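Local coordinates for protein 361aa long hypothetical D-aminopeptidase (Pyrococcus horikoshii, PDB 2DRH) that probably acts as an aminopeptidase of the S58 (DmpA) family, releasing residues from the amino ends of peptides, although its true substrate is not established, at residues V133-N137 against S239-I243; G183-S189 against V201-S207; R49-T53 against V170-G175; L255-A259 against A281-S285; S177-K182 against R341-P345. The contacts are given in a common frame with arbitrary orientation. Numbering follows the deposited sequence.

Contact 1 (V133-N137 against S239-I243)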
# COMPACT_ATOMS: atom_id res chain seq x y z
N VAL A 133 -9.45 -17.67 -0.30
CA VAL A 133 -10.40 -17.91 -1.37
C VAL A 133 -10.42 -16.75 -2.35
O VAL A 133 -10.50 -15.59 -1.95
CB VAL A 133 -11.82 -18.07 -0.78
CG1 VAL A 133 -12.82 -18.41 -1.89
CG2 VAL A 133 -11.83 -19.13 0.31
N LEU A 134 -10.36 -17.07 -3.64
CA LEU A 134 -10.40 -16.06 -4.70
C LEU A 134 -11.46 -16.45 -5.73
O LEU A 134 -11.93 -17.59 -5.74
CB LEU A 134 -9.02 -15.90 -5.35
CG LEU A 134 -7.99 -15.27 -4.42
CD1 LEU A 134 -7.17 -16.36 -3.74
CD2 LEU A 134 -7.08 -14.33 -5.20
N GLU A 135 -11.83 -15.52 -6.60
CA GLU A 135 -12.90 -15.82 -7.53
C GLU A 135 -12.99 -15.02 -8.81
O GLU A 135 -12.28 -14.03 -9.01
CB GLU A 135 -14.23 -15.68 -6.81
CG GLU A 135 -14.38 -14.34 -6.07
CD GLU A 135 -14.24 -13.12 -6.97
OE1 GLU A 135 -14.94 -13.05 -8.00
OE2 GLU A 135 -13.43 -12.23 -6.64
N CYS A 136 -13.91 -15.47 -9.66
CA CYS A 136 -14.24 -14.84 -10.93
C CYS A 136 -15.76 -14.99 -11.11
O CYS A 136 -16.37 -15.93 -10.59
CB CYS A 136 -13.46 -15.50 -12.07
SG CYS A 136 -11.72 -14.96 -12.14
N ASN A 137 -16.38 -14.06 -11.83
CA ASN A 137 -17.83 -14.09 -12.04
C ASN A 137 -18.21 -14.90 -13.28
O ASN A 137 -17.87 -14.52 -14.39
CB ASN A 137 -18.33 -12.64 -12.19
CG ASN A 137 -19.84 -12.52 -12.14
OD1 ASN A 137 -20.56 -13.43 -12.51
ND2 ASN A 137 -20.32 -11.37 -11.69
N SER A 239 -11.97 -10.28 -15.48
CA SER A 239 -11.66 -10.92 -14.22
C SER A 239 -10.64 -12.05 -14.42
O SER A 239 -10.70 -12.78 -15.40
CB SER A 239 -12.95 -11.47 -13.62
OG SER A 239 -12.70 -12.23 -12.46
N ILE A 240 -9.69 -12.17 -13.49
CA ILE A 240 -8.69 -13.24 -13.59
C ILE A 240 -7.84 -13.39 -12.33
O ILE A 240 -7.41 -12.41 -11.72
CB ILE A 240 -7.74 -13.05 -14.81
CG1 ILE A 240 -6.63 -14.11 -14.78
CG2 ILE A 240 -7.15 -11.64 -14.81
CD1 ILE A 240 -5.66 -14.06 -15.93
N ILE A 241 -7.60 -14.64 -11.95
CA ILE A 241 -6.79 -14.93 -10.78
C ILE A 241 -5.55 -15.65 -11.26
O ILE A 241 -5.64 -16.60 -12.04
CB ILE A 241 -7.54 -15.84 -9.77
CG1 ILE A 241 -8.87 -15.18 -9.35
CG2 ILE A 241 -6.65 -16.13 -8.56
CD1 ILE A 241 -8.71 -13.81 -8.68
N MET A 242 -4.39 -15.20 -10.81
CA MET A 242 -3.14 -15.83 -11.21
C MET A 242 -2.45 -16.38 -9.98
O MET A 242 -2.17 -15.64 -9.03
CB MET A 242 -2.24 -14.81 -11.93
CG MET A 242 -2.76 -14.44 -13.31
SD MET A 242 -2.46 -12.73 -13.79
CE MET A 242 -3.82 -11.94 -12.90
N ILE A 243 -2.19 -17.68 -9.98
CA ILE A 243 -1.53 -18.32 -8.85
C ILE A 243 -0.14 -18.72 -9.28
O ILE A 243 0.04 -19.52 -10.21
CB ILE A 243 -2.31 -19.57 -8.38
CG1 ILE A 243 -3.75 -19.19 -8.03
CG2 ILE A 243 -1.61 -20.19 -7.17
CD1 ILE A 243 -3.86 -18.18 -6.91
O HOH W 1 -11.69 -11.40 -9.63
O HOH W 2 -15.46 -11.67 -11.98
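Leu134 and Cys136, two residues apart on strand 132-136, both aim CA-to-CB toward strand 240-246 and carry the apolar part of this contact. With chi1 m and chi2 near 96°, between wells, Leu134 brings CD2 to 3.8 Å from Ile241 CG2. Cys136, also m, puts SG 4.0 Å from Ile241 CG1. Ile241 adopts the mm rotamer, and Ile241 CD1 comes within 3.6 Å of the carbonyl Glu135 O. Glu135 itself points away, its carboxylate hydrogen-bonded to Thr101, Ser78 and Lys79 N. The strands belong to different sheets, and their axes, 6.6 Å apart at 139°, mark face-to-face packing.

At the far end Ser239, in the t rotamer, is linked through two waters: water 1 joins Glu135 O to Ser239 OG, water 2 joins Asn137 N to it. Ser239 follows an unmodelled gap, consistent with cleavage before a serine as in DmpA relatives, where that serine becomes the nucleophile. The chemistry thus changes from an apolar layer between the sheets to a hydrated polar pocket around this hydroxyl.

Contact 2 (G183-S189 against V201-S207)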
# COMPACT_ATOMS: atom_id res chain seq x y z
N GLY A 183 -13.55 -19.59 -21.48
CA GLY A 183 -12.39 -19.40 -20.63
C GLY A 183 -12.24 -20.58 -19.70
O GLY A 183 -12.83 -21.64 -19.94
N GLY A 184 -11.47 -20.42 -18.62
CA GLY A 184 -11.30 -21.51 -17.67
C GLY A 184 -9.93 -21.61 -17.01
O GLY A 184 -9.26 -20.61 -16.77
N ILE A 185 -9.52 -22.85 -16.72
CA ILE A 185 -8.24 -23.10 -16.08
C ILE A 185 -7.14 -23.31 -17.12
O ILE A 185 -7.33 -24.03 -18.10
CB ILE A 185 -8.31 -24.36 -15.17
CG1 ILE A 185 -9.35 -24.16 -14.07
CG2 ILE A 185 -6.93 -24.66 -14.58
CD1 ILE A 185 -9.01 -23.07 -13.06
N GLY A 186 -6.00 -22.65 -16.90
CA GLY A 186 -4.86 -22.78 -17.79
C GLY A 186 -3.62 -22.90 -16.92
O GLY A 186 -3.61 -22.41 -15.80
N SER A 187 -2.57 -23.56 -17.41
CA SER A 187 -1.37 -23.69 -16.60
C SER A 187 -0.11 -23.88 -17.44
O SER A 187 -0.17 -24.27 -18.60
CB SER A 187 -1.51 -24.85 -15.61
OG SER A 187 -0.59 -24.72 -14.54
N ALA A 188 1.03 -23.58 -16.83
CA ALA A 188 2.31 -23.71 -17.51
C ALA A 188 3.42 -23.48 -16.50
O ALA A 188 3.18 -22.94 -15.43
CB ALA A 188 2.42 -22.69 -18.65
N SER A 189 4.63 -23.89 -16.85
CA SER A 189 5.77 -23.72 -15.95
C SER A 189 7.01 -23.40 -16.76
O SER A 189 7.05 -23.62 -17.97
CB SER A 189 6.01 -24.99 -15.14
OG SER A 189 6.46 -26.04 -15.97
N VAL A 201 9.32 -22.25 -11.98
CA VAL A 201 8.27 -21.26 -11.75
C VAL A 201 7.02 -21.78 -12.46
O VAL A 201 7.01 -21.88 -13.69
CB VAL A 201 8.62 -19.88 -12.34
CG1 VAL A 201 7.39 -18.96 -12.26
CG2 VAL A 201 9.80 -19.28 -11.58
N GLY A 202 6.00 -22.12 -11.70
CA GLY A 202 4.77 -22.61 -12.29
C GLY A 202 3.61 -21.63 -12.16
O GLY A 202 3.60 -20.78 -11.26
N ALA A 203 2.63 -21.75 -13.05
CA ALA A 203 1.48 -20.85 -13.00
C ALA A 203 0.17 -21.53 -13.34
O ALA A 203 0.10 -22.35 -14.25
CB ALA A 203 1.70 -19.67 -13.93
N LEU A 204 -0.86 -21.18 -12.59
CA LEU A 204 -2.20 -21.68 -12.83
C LEU A 204 -3.09 -20.44 -12.87
O LEU A 204 -3.07 -19.61 -11.95
CB LEU A 204 -2.65 -22.62 -11.71
CG LEU A 204 -4.07 -23.17 -11.86
CD1 LEU A 204 -4.22 -24.43 -11.04
CD2 LEU A 204 -5.11 -22.13 -11.42
N VAL A 205 -3.87 -20.30 -13.93
CA VAL A 205 -4.73 -19.14 -14.04
C VAL A 205 -6.18 -19.52 -14.24
O VAL A 205 -6.50 -20.58 -14.78
CB VAL A 205 -4.31 -18.22 -15.21
CG1 VAL A 205 -2.84 -17.82 -15.06
CG2 VAL A 205 -4.55 -18.93 -16.53
N LEU A 206 -7.06 -18.63 -13.80
CA LEU A 206 -8.51 -18.79 -13.95
C LEU A 206 -8.82 -17.56 -14.78
O LEU A 206 -8.90 -16.45 -14.24
CB LEU A 206 -9.21 -18.72 -12.58
CG LEU A 206 -10.74 -18.73 -12.59
CD1 LEU A 206 -11.24 -19.99 -13.28
CD2 LEU A 206 -11.28 -18.66 -11.17
N SER A 207 -8.97 -17.75 -16.09
CA SER A 207 -9.22 -16.64 -17.00
C SER A 207 -10.70 -16.35 -17.18
O SER A 207 -11.49 -17.25 -17.44
CB SER A 207 -8.59 -16.93 -18.36
OG SER A 207 -9.20 -18.05 -18.97
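Ile185, Gly184 and Ala203 bury the largest areas in this antiparallel hairpin, whose strands run at 174° with axes 4.6 Å apart. Ile185 shares a non-hydrogen-bonded pair with Leu206. Its mm side chain places CD1 3.8 Å from Leu206 CD1 and CG2 4.2 Å from Leu204 CG, forming an aliphatic cluster on the face that also receives His31 and Val29 of strand 28-36.

Gly184 lies beside Ser207. Its O accepts a good bond from Ser207 N (3.0 Å), whereas Gly184 N makes only weak bonds to Ser207 O (3.4 Å) and Ser207 OG (3.3 Å). With phi near 145°, a CB here would jam against the preceding carbonyl, so the backbone demands glycine.

Ala203 pairs regularly with Ala188: Ala203 N donates to Ala188 O (2.7 Å) and Ala188 N to Ala203 O (3.0 Å). That same Ala203 O also receives Ser187 OG at a very short 2.5 Å. Between these sites Gly186 N donates to Val205 O (3.0 Å). In return, Val205 N donates to Gly186 O (2.8 Å). Ala203 and Val205 present their side chains to helix 309-328. Backbone bonding therefore fixes the register, while each face of the hairpin supplies apolar groups to a different core layer.

Contact 3 (R49-T53 against V170-G175)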
# COMPACT_ATOMS: atom_id res chain seq x y z
N ARG A 49 -23.24 -23.96 -14.38
CA ARG A 49 -21.95 -24.11 -15.05
C ARG A 49 -20.92 -23.44 -14.15
O ARG A 49 -20.45 -22.35 -14.44
CB ARG A 49 -21.99 -23.43 -16.42
CG ARG A 49 -23.11 -23.89 -17.36
CD ARG A 49 -22.80 -25.22 -18.04
NE ARG A 49 -23.76 -25.54 -19.10
CZ ARG A 49 -24.99 -26.00 -18.89
NH1 ARG A 49 -25.43 -26.21 -17.66
NH2 ARG A 49 -25.79 -26.25 -19.92
N THR A 50 -20.59 -24.09 -13.04
CA THR A 50 -19.63 -23.53 -12.10
C THR A 50 -18.79 -24.64 -11.49
O THR A 50 -18.77 -25.76 -11.99
CB THR A 50 -20.37 -22.72 -11.00
OG1 THR A 50 -19.42 -21.98 -10.22
CG2 THR A 50 -21.16 -23.63 -10.08
N GLY A 51 -18.07 -24.34 -10.41
CA GLY A 51 -17.25 -25.37 -9.79
C GLY A 51 -16.27 -24.82 -8.78
O GLY A 51 -16.34 -23.66 -8.38
N VAL A 52 -15.33 -25.68 -8.37
CA VAL A 52 -14.32 -25.33 -7.38
C VAL A 52 -12.98 -25.93 -7.76
O VAL A 52 -12.90 -27.06 -8.24
CB VAL A 52 -14.72 -25.86 -5.98
CG1 VAL A 52 -13.61 -25.58 -4.97
CG2 VAL A 52 -16.02 -25.22 -5.53
N THR A 53 -11.91 -25.16 -7.54
CA THR A 53 -10.57 -25.63 -7.83
C THR A 53 -9.71 -25.38 -6.59
O THR A 53 -9.72 -24.27 -6.03
CB THR A 53 -9.95 -24.88 -9.03
OG1 THR A 53 -10.68 -25.17 -10.22
CG2 THR A 53 -8.49 -25.29 -9.21
N VAL A 170 -13.19 -26.60 -16.38
CA VAL A 170 -13.32 -27.57 -15.29
C VAL A 170 -13.13 -26.84 -13.97
O VAL A 170 -12.54 -25.76 -13.93
CB VAL A 170 -12.24 -28.69 -15.44
CG1 VAL A 170 -12.50 -29.50 -16.72
CG2 VAL A 170 -10.85 -28.07 -15.49
N GLY A 171 -13.64 -27.42 -12.89
CA GLY A 171 -13.51 -26.78 -11.59
C GLY A 171 -14.03 -25.35 -11.60
O GLY A 171 -15.13 -25.09 -12.09
N ALA A 172 -13.24 -24.43 -11.06
CA ALA A 172 -13.65 -23.03 -11.03
C ALA A 172 -13.75 -22.44 -12.44
O ALA A 172 -14.43 -21.44 -12.65
CB ALA A 172 -12.68 -22.22 -10.18
N GLY A 173 -13.07 -23.05 -13.40
CA GLY A 173 -13.11 -22.54 -14.76
C GLY A 173 -14.34 -22.94 -15.55
O GLY A 173 -14.64 -22.36 -16.59
N THR A 174 -15.07 -23.93 -15.04
CA THR A 174 -16.26 -24.46 -15.70
C THR A 174 -17.10 -23.47 -16.53
O THR A 174 -17.26 -23.67 -17.73
CB THR A 174 -17.17 -25.17 -14.68
OG1 THR A 174 -16.45 -26.27 -14.10
CG2 THR A 174 -18.43 -25.71 -15.37
N GLY A 175 -17.62 -22.41 -15.92
CA GLY A 175 -18.44 -21.48 -16.68
C GLY A 175 -17.87 -20.11 -17.00
O GLY A 175 -18.64 -19.16 -17.21
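Thr174 lays its methyl over the backbone of Arg49, with Thr174 CG2 3.6 Å from Arg49 C. The m rotamer that does this also turns its hydroxyl back into its own loop, where Thr174 OG1 donates to Gly171 O at 2.7 Å and so braces the tight turn around the short 3-10 segment at Ala172 and Gly173. One firm hydrogen bond joins the segments: Ala172 N to Thr53 OG1, 2.8 Å and nearly straight at 172°. Thr53 OG1 is bonded to His31 ND1 as well.

The rest of the join is close backbone contact made possible by glycines. Gly51 CA lies 3.1 Å from Gly171 O and Gly175 CA 3.1 Å from Arg49 O, both as CA-H...O contacts. A CB on Gly51, Gly171 or Gly175 would collide with the facing segment. Gly51 and Gly171 are also held to glycine or favoured as such by their own backbone angles, the latter having positive phi.

Strand 48-56 lies between strands 28-36 and 96-100 in its sheet, and the loop, arriving after helix 151-160 and leading to strand 177-178, packs against strand 48-56 and also touches its two neighbours. Gly171 N bonds to Thr33 OG1, while Ala172 packs on Leu98.

Contact 4 (L255-A259 against A281-S285)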
# COMPACT_ATOMS: atom_id res chain seq x y z
N LEU A 255 8.23 -12.15 -2.69
CA LEU A 255 7.10 -12.84 -3.30
C LEU A 255 6.03 -11.82 -3.74
O LEU A 255 5.26 -12.10 -4.66
CB LEU A 255 6.55 -13.90 -2.34
CG LEU A 255 7.50 -15.11 -2.20
CD1 LEU A 255 7.20 -15.93 -0.96
CD2 LEU A 255 7.40 -15.97 -3.45
N ASN A 256 5.99 -10.66 -3.10
CA ASN A 256 5.04 -9.62 -3.52
C ASN A 256 5.54 -9.11 -4.87
O ASN A 256 4.75 -8.81 -5.76
CB ASN A 256 4.98 -8.46 -2.53
CG ASN A 256 4.06 -8.74 -1.36
OD1 ASN A 256 3.03 -9.39 -1.52
ND2 ASN A 256 4.42 -8.23 -0.19
N ARG A 257 6.87 -9.03 -5.02
CA ARG A 257 7.46 -8.56 -6.27
C ARG A 257 7.12 -9.55 -7.38
O ARG A 257 6.70 -9.16 -8.47
CB ARG A 257 8.98 -8.43 -6.13
CG ARG A 257 9.45 -7.54 -4.98
CD ARG A 257 10.97 -7.38 -4.98
NE ARG A 257 11.44 -6.43 -6.00
CZ ARG A 257 12.68 -6.39 -6.48
NH1 ARG A 257 13.59 -7.25 -6.04
NH2 ARG A 257 13.02 -5.48 -7.39
N VAL A 258 7.29 -10.84 -7.09
CA VAL A 258 6.98 -11.89 -8.05
C VAL A 258 5.51 -11.79 -8.49
O VAL A 258 5.20 -11.86 -9.67
CB VAL A 258 7.25 -13.30 -7.44
CG1 VAL A 258 6.66 -14.38 -8.31
CG2 VAL A 258 8.78 -13.52 -7.28
N ALA A 259 4.61 -11.63 -7.53
CA ALA A 259 3.19 -11.53 -7.85
C ALA A 259 2.93 -10.44 -8.90
O ALA A 259 2.14 -10.65 -9.83
CB ALA A 259 2.39 -11.26 -6.57
N ALA A 281 -3.04 -11.57 -8.39
CA ALA A 281 -1.98 -12.57 -8.46
C ALA A 281 -1.51 -12.94 -7.06
O ALA A 281 -1.33 -12.07 -6.21
CB ALA A 281 -0.81 -12.02 -9.25
N VAL A 282 -1.34 -14.23 -6.82
CA VAL A 282 -0.87 -14.71 -5.53
C VAL A 282 0.35 -15.60 -5.77
O VAL A 282 0.29 -16.57 -6.52
CB VAL A 282 -1.97 -15.52 -4.80
CG1 VAL A 282 -1.40 -16.13 -3.53
CG2 VAL A 282 -3.14 -14.59 -4.45
N ALA A 283 1.47 -15.25 -5.14
CA ALA A 283 2.70 -16.02 -5.30
C ALA A 283 3.20 -16.59 -3.98
O ALA A 283 3.10 -15.94 -2.94
CB ALA A 283 3.77 -15.14 -5.91
N PHE A 284 3.72 -17.81 -4.03
CA PHE A 284 4.25 -18.46 -2.84
C PHE A 284 5.42 -19.36 -3.19
O PHE A 284 5.55 -19.82 -4.33
CB PHE A 284 3.15 -19.27 -2.14
CG PHE A 284 2.68 -20.49 -2.91
CD1 PHE A 284 3.39 -21.69 -2.83
CD2 PHE A 284 1.52 -20.44 -3.67
CE1 PHE A 284 2.94 -22.83 -3.51
CE2 PHE A 284 1.06 -21.57 -4.35
CZ PHE A 284 1.77 -22.77 -4.27
N SER A 285 6.28 -19.59 -2.21
CA SER A 285 7.45 -20.45 -2.40
C SER A 285 7.33 -21.67 -1.51
O SER A 285 6.78 -21.61 -0.42
CB SER A 285 8.73 -19.68 -2.07
OG SER A 285 9.86 -20.54 -2.07
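This is helix-on-sheet packing within a beta-alpha-beta unit: helix 252-268 connects strand 240-246 to its parallel neighbour, strand 278-285, and lies against the latter. The segment axes approach to 7.1 Å, with 138° between their N-to-C directions, so the helix runs roughly back along the strand.

Such a small separation depends on alanine. Ala283, whose CB points at the helix, sits under its middle: Ala283 CB is 3.8 Å from Val258 CG1, 4.2 Å from Ala259 CB and 3.6 Å from Leu255 O. One step along the same face, Ala281 CB meets Ala259 O at 3.3 Å and Ala259 CB at 4.2 Å. Leu255, four residues before Ala259 and one helical turn away, reaches past Ala283, bringing CD2 within 3.9 Å of Phe284 C.

Val282 and Phe284 turn away from the helix; Val282 packs on Leu83 and Leu86 of helix 83-89. Arg257, pointing out of the unit, pairs with Asp305 and forms a salt bridge with Glu88 of the third subunit.

The joining chemistry is close van der Waals packing of buried groups without hydrogen bonds between the segments: alanine methyls rest on the helix's apolar side chains and carbonyl oxygens, letting it settle close to the sheet.

Contact 5 (S177-K182 against R341-P345)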
# COMPACT_ATOMS: atom_id res chain seq x y z
N SER A 177 -15.58 -17.05 -19.06
CA SER A 177 -15.45 -16.51 -20.41
C SER A 177 -14.18 -15.67 -20.51
O SER A 177 -13.87 -14.91 -19.60
CB SER A 177 -16.64 -15.61 -20.75
OG SER A 177 -17.86 -16.30 -20.62
N ALA A 178 -13.45 -15.81 -21.61
CA ALA A 178 -12.22 -15.05 -21.83
C ALA A 178 -12.15 -14.62 -23.30
O ALA A 178 -12.17 -15.46 -24.20
CB ALA A 178 -11.01 -15.89 -21.47
N PHE A 179 -12.07 -13.31 -23.53
CA PHE A 179 -11.99 -12.78 -24.89
C PHE A 179 -13.20 -13.22 -25.70
O PHE A 179 -13.13 -13.35 -26.92
CB PHE A 179 -10.71 -13.25 -25.57
CG PHE A 179 -9.46 -12.78 -24.89
CD1 PHE A 179 -9.07 -11.44 -24.98
CD2 PHE A 179 -8.69 -13.65 -24.13
CE1 PHE A 179 -7.93 -10.98 -24.32
CE2 PHE A 179 -7.55 -13.20 -23.47
CZ PHE A 179 -7.17 -11.86 -23.56
N GLU A 180 -14.31 -13.44 -25.01
CA GLU A 180 -15.55 -13.87 -25.64
C GLU A 180 -15.46 -15.23 -26.31
O GLU A 180 -16.19 -15.54 -27.26
CB GLU A 180 -16.07 -12.79 -26.59
CG GLU A 180 -16.40 -11.52 -25.82
CD GLU A 180 -16.92 -10.40 -26.69
OE1 GLU A 180 -18.07 -10.48 -27.16
OE2 GLU A 180 -16.17 -9.42 -26.88
N PHE A 181 -14.55 -16.05 -25.79
CA PHE A 181 -14.36 -17.43 -26.20
C PHE A 181 -14.52 -18.12 -24.85
O PHE A 181 -14.63 -17.44 -23.82
CB PHE A 181 -12.94 -17.66 -26.74
CG PHE A 181 -12.71 -17.12 -28.12
CD1 PHE A 181 -13.46 -17.58 -29.20
CD2 PHE A 181 -11.72 -16.17 -28.36
CE1 PHE A 181 -13.22 -17.11 -30.50
CE2 PHE A 181 -11.47 -15.69 -29.64
CZ PHE A 181 -12.22 -16.17 -30.72
N LYS A 182 -14.56 -19.45 -24.83
CA LYS A 182 -14.70 -20.13 -23.56
C LYS A 182 -13.42 -19.92 -22.76
O LYS A 182 -12.32 -20.04 -23.31
CB LYS A 182 -14.95 -21.62 -23.76
CG LYS A 182 -15.24 -22.38 -22.48
CD LYS A 182 -16.56 -21.94 -21.87
CE LYS A 182 -16.78 -22.59 -20.50
NZ LYS A 182 -15.66 -22.27 -19.58
N ARG A 341 -20.39 -19.79 -25.44
CA ARG A 341 -19.02 -19.35 -25.65
C ARG A 341 -18.33 -20.52 -26.35
O ARG A 341 -18.34 -21.64 -25.83
CB ARG A 341 -18.29 -19.08 -24.32
CG ARG A 341 -18.80 -17.89 -23.52
CD ARG A 341 -18.72 -16.58 -24.30
NE ARG A 341 -18.72 -15.44 -23.39
CZ ARG A 341 -19.00 -14.18 -23.75
NH1 ARG A 341 -19.32 -13.90 -25.00
NH2 ARG A 341 -18.96 -13.21 -22.85
N TYR A 342 -17.76 -20.26 -27.52
CA TYR A 342 -17.09 -21.29 -28.29
C TYR A 342 -15.61 -21.33 -28.00
O TYR A 342 -14.98 -20.30 -27.78
CB TYR A 342 -17.30 -21.07 -29.78
CG TYR A 342 -18.74 -21.15 -30.21
CD1 TYR A 342 -19.60 -20.06 -30.08
CD2 TYR A 342 -19.25 -22.34 -30.75
CE1 TYR A 342 -20.93 -20.15 -30.47
CE2 TYR A 342 -20.58 -22.44 -31.14
CZ TYR A 342 -21.42 -21.34 -31.00
OH TYR A 342 -22.74 -21.44 -31.38
N ALA A 343 -15.05 -22.54 -28.01
CA ALA A 343 -13.63 -22.72 -27.76
C ALA A 343 -12.85 -22.11 -28.90
O ALA A 343 -13.26 -22.18 -30.06
CB ALA A 343 -13.31 -24.20 -27.66
N LEU A 344 -11.72 -21.49 -28.58
CA LEU A 344 -10.86 -20.88 -29.58
C LEU A 344 -10.52 -21.92 -30.66
O LEU A 344 -9.94 -22.96 -30.36
CB LEU A 344 -9.57 -20.39 -28.91
CG LEU A 344 -8.54 -19.63 -29.74
CD1 LEU A 344 -9.09 -18.26 -30.12
CD2 LEU A 344 -7.26 -19.49 -28.93
N PRO A 345 -10.88 -21.64 -31.92
CA PRO A 345 -10.60 -22.57 -33.03
C PRO A 345 -9.10 -22.77 -33.27
O PRO A 345 -8.45 -21.93 -33.89
CB PRO A 345 -11.31 -21.92 -34.21
CG PRO A 345 -11.25 -20.46 -33.88
CD PRO A 345 -11.61 -20.46 -32.41
O HOH W 3 -18.70 -13.15 -19.91
O HOH W 4 -17.27 -17.74 -28.38
O HOH W 5 -11.17 -21.10 -25.93
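The chain from Ala178 to Phe181 makes a type I' turn, with Phe179 and Glu180 both at positive phi, closed by Ala178 N to Phe181 O (3.0 Å) and Phe181 N to Ala178 O (2.9 Å). Against it runs the irregular segment 341-345, tied by Lys182 N to Tyr342 O at 3.1 Å. Water 4 connects Glu180 O with Tyr342 N, and water 5 connects Lys182 O with Leu344 N. The motif is thus a tight beta hairpin with a two-residue type I' turn, clasped by the connection between strand 340-341 and helix 346-355, with Pro345 at the helix N-cap.

Arg341 loses the most area to its partner. Its NE donates to Ser177 OG (3.0 Å), one guanidinium face rests over Glu180 CA, and water 3 accepts from its NH2; the guanidinium also bonds to Gly231 O and Gly233 O. Phe181 takes Leu344 CD1 over one ring face in a CH-pi contact, 3.8 Å from the centroid, while Pro345 CD approaches Phe181 CE1 to 4.2 Å.

Contacts 1, 2 and 4 meet in one mixed sheet: strand 198-207 pairs with 240-246, which runs beside 278-285. Bonds such as Ile243 N to Leu204 O (2.9 Å) and Met242 O to Val282 N (2.8 Å) join contact 1 to contacts 2 and 4. Contact 1 also spans to the second sheet, where contact 3, centred 11 Å from it, uses strand 48-56. Contact 3 touches contact 2 through Leu206 and Ile185, and Lys182 NZ ties contact 5 to Thr174 O. Contacts 4 and 5, with centres 28 Å apart, lie on opposite sides of the chain's centre. Along the chain contacts 1 and 3 interleave, as do 1 and 5, so distant sequence regions are woven into one compact two-sheet core.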